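Local coordinates for twin-arginine translocation pathway signal protein (Burkholderia phytofirmans, PDB 2RJO) that probably serves as the periplasmic sugar-binding protein of a transport system, holding beta-D-galactopyranose in the cleft between its two lobes, at residues N17-A22 against G229-Q234. Residues are numbered along the deposited sequence; the frame is centred on the assembly and turned at random.
Sequences NPYYTA and GMDGTQ. With GAL (beta-D-galactopyranose), chain B; SO4 (sulfate ion), chain D.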
loop_
_atom_site.group_PDB
_atom_site.type_symbol
_atom_site.label_atom_id
_atom_site.label_comp_id
_atom_site.label_asym_id
_atom_site.label_seq_id
_atom_site.Cartn_x
_atom_site.Cartn_y
_atom_site.Cartn_z
ATOM N N ASN A 17 -10.997 2.710 -2.762
ATOM C CA ASN A 17 -10.048 2.968 -1.674
ATOM C C ASN A 17 -9.242 4.199 -2.061
ATOM O O ASN A 17 -8.514 4.174 -3.054
ATOM C CB ASN A 17 -9.097 1.772 -1.518
ATOM C CG ASN A 17 -8.079 1.957 -0.385
ATOM O OD1 ASN A 17 -7.738 3.077 -0.013
ATOM N ND2 ASN A 17 -7.581 0.847 0.148
ATOM N N PRO A 18 -9.342 5.287 -1.282
ATOM C CA PRO A 18 -8.588 6.503 -1.613
ATOM C C PRO A 18 -7.093 6.266 -1.840
ATOM O O PRO A 18 -6.421 7.038 -2.532
ATOM C CB PRO A 18 -8.889 7.438 -0.439
ATOM C CG PRO A 18 -9.263 6.506 0.688
ATOM C CD PRO A 18 -10.069 5.443 -0.010
ATOM N N TYR A 19 -6.571 5.193 -1.262
ATOM C CA TYR A 19 -5.165 4.863 -1.452
ATOM C C TYR A 19 -4.900 4.732 -2.955
ATOM O O TYR A 19 -3.963 5.321 -3.483
ATOM C CB TYR A 19 -4.822 3.539 -0.754
ATOM C CG TYR A 19 -3.472 3.001 -1.152
ATOM C CD1 TYR A 19 -2.303 3.465 -0.548
ATOM C CD2 TYR A 19 -3.356 2.067 -2.178
ATOM C CE1 TYR A 19 -1.043 3.008 -0.964
ATOM C CE2 TYR A 19 -2.109 1.607 -2.604
ATOM C CZ TYR A 19 -0.957 2.077 -1.997
ATOM O OH TYR A 19 0.268 1.613 -2.430
ATOM N N TYR A 20 -5.741 3.955 -3.628
ATOM C CA TYR A 20 -5.619 3.716 -5.058
ATOM C C TYR A 20 -6.073 4.889 -5.911
ATOM O O TYR A 20 -5.678 4.998 -7.075
ATOM C CB TYR A 20 -6.398 2.452 -5.445
ATOM C CG TYR A 20 -5.711 1.181 -5.003
ATOM C CD1 TYR A 20 -6.365 0.249 -4.199
ATOM C CD2 TYR A 20 -4.395 0.911 -5.383
ATOM C CE1 TYR A 20 -5.722 -0.928 -3.782
ATOM C CE2 TYR A 20 -3.745 -0.260 -4.973
ATOM C CZ TYR A 20 -4.417 -1.173 -4.173
ATOM O OH TYR A 20 -3.785 -2.327 -3.764
ATOM N N THR A 21 -6.914 5.755 -5.353
ATOM C CA THR A 21 -7.361 6.912 -6.105
ATOM C C THR A 21 -6.124 7.759 -6.385
ATOM O O THR A 21 -5.946 8.263 -7.491
ATOM C CB THR A 21 -8.373 7.752 -5.314
ATOM O OG1 THR A 21 -9.548 6.971 -5.056
ATOM C CG2 THR A 21 -8.765 8.986 -6.115
ATOM N N ALA A 22 -5.270 7.895 -5.373
ATOM C CA ALA A 22 -4.043 8.663 -5.488
ATOM C C ALA A 22 -2.999 7.896 -6.308
ATOM O O ALA A 22 -2.277 8.476 -7.123
ATOM C CB ALA A 22 -3.504 8.957 -4.115
ATOM N N GLY A 229 -4.294 3.600 11.530
ATOM C CA GLY A 229 -4.384 3.030 10.203
ATOM C C GLY A 229 -3.039 3.070 9.507
ATOM O O GLY A 229 -2.005 3.113 10.168
HETATM N N MSE A 230 -3.049 3.047 8.181
HETATM C CA MSE A 230 -1.823 3.092 7.396
HETATM C C MSE A 230 -2.165 3.389 5.951
HETATM O O MSE A 230 -3.079 2.790 5.400
HETATM C CB MSE A 230 -1.046 1.764 7.493
HETATM C CG MSE A 230 -0.018 1.738 8.624
HETATM SE SE MSE A 230 1.025 0.249 8.727
HETATM C CE MSE A 230 0.129 -0.689 9.921
ATOM N N ASP A 231 -1.425 4.323 5.358
ATOM C CA ASP A 231 -1.602 4.745 3.970
ATOM C C ASP A 231 -1.397 6.252 3.871
ATOM O O ASP A 231 -0.780 6.733 2.930
ATOM C CB ASP A 231 -2.997 4.383 3.428
ATOM C CG ASP A 231 -3.083 2.939 2.924
ATOM O OD1 ASP A 231 -2.023 2.291 2.802
ATOM O OD2 ASP A 231 -4.204 2.458 2.643
ATOM N N GLY A 232 -1.914 6.986 4.850
ATOM C CA GLY A 232 -1.775 8.428 4.845
ATOM C C GLY A 232 -2.634 9.085 3.784
ATOM O O GLY A 232 -2.272 10.127 3.253
ATOM N N THR A 233 -3.771 8.475 3.469
ATOM C CA THR A 233 -4.683 9.012 2.465
ATOM C C THR A 233 -5.354 10.275 3.008
ATOM O O THR A 233 -5.517 10.423 4.218
ATOM C CB THR A 233 -5.776 7.980 2.097
ATOM O OG1 THR A 233 -6.629 7.755 3.227
ATOM C CG2 THR A 233 -5.143 6.660 1.689
ATOM N N GLN A 234 -5.738 11.178 2.111
ATOM C CA GLN A 234 -6.380 12.423 2.502
ATOM C C GLN A 234 -7.507 12.232 3.522
ATOM O O GLN A 234 -7.531 12.911 4.542
ATOM C CB GLN A 234 -6.875 13.154 1.247
ATOM C CG GLN A 234 -8.185 13.916 1.385
ATOM C CD GLN A 234 -8.101 15.147 2.281
ATOM O OE1 GLN A 234 -9.122 15.817 2.538
ATOM N NE2 GLN A 234 -6.896 15.461 2.752
HETATM C C1 GAL B . -4.353 -1.672 -0.268
HETATM C C2 GAL B . -3.818 -1.060 1.048
HETATM C C3 GAL B . -2.296 -0.836 0.906
HETATM C C4 GAL B . -1.623 -2.190 0.622
HETATM C C5 GAL B . -2.246 -2.738 -0.693
HETATM C C6 GAL B . -1.613 -4.078 -1.003
HETATM O O1 GAL B . -5.768 -1.900 -0.136
HETATM O O2 GAL B . -4.459 0.191 1.289
HETATM O O3 GAL B . -1.765 -0.298 2.115
HETATM O O4 GAL B . -1.912 -3.084 1.696
HETATM O O5 GAL B . -3.690 -2.939 -0.536
HETATM O O6 GAL B . -2.187 -4.557 -2.205
HETATM S S SO4 D . -8.783 -2.289 -1.841
HETATM O O1 SO4 D . -9.315 -2.279 -3.228
HETATM O O2 SO4 D . -7.894 -3.454 -1.633
HETATM O O3 SO4 D . -9.907 -2.301 -0.873
HETATM O O4 SO4 D . -7.983 -1.063 -1.640
HETATM O O HOH W 1 -6.902 3.183 2.495
#
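Tyr19 and Asp231 meet beside the galactose, and their pairing illustrates how a sugar can be gripped from two lobes at once. The carboxylate lies obliquely to the ring, the two planes 29° apart, with Tyr19 CD1 3.6 Å from Asp231 OD1. With its CG anti to the backbone N (chi1 168°), the tyrosine ring turns one face to the sugar, whose C3 sits 4.2 Å above the ring plane, over its centre, a CH-pi type of stacking. Its hydroxyl is tied to Trp95.

Alongside, the contact is largely nonpolar. The Thr233 methyl, CG2, presses against the first turn of helix 18-34, 3.6 Å from Tyr19 N, while Pro18 CG rests 3.9 Å from Thr233 OG1. That hydroxyl is itself committed, weakly, to Gly236 N. Thr233 is thus the N-cap of helix 234-241, as Asn17 is of helix 18-34, and the two capped starts lie close together.

The polar link between the segments is indirect. Asn17 OD1 does double duty: it caps the helix by accepting from Tyr19 N at 2.7 Å, the donor lying above the carbonyl plane, and it accepts a hydrogen bond from a water that also donates to Asp231 OD2. The sugar forms a second bridge. Asp231 receives both GAL O2 and GAL O3, one on each oxygen, with OD1 to O3 and OD2 to O2 each 2.7 Å, whereas Asn17 ND2 binds GAL O2 only weakly and gives its shorter bond, 2.6 Å, to O4 of a sulfate ion that probably comes from the crystallisation liquor.

A bidentate aspartate on vicinal sugar hydroxyls, beside an aromatic platform, is a recurrent feature of sugar-binding periplasmic proteins; here it joins the two lobes across the ligand cleft, consistent with a closed, ligand-bound state.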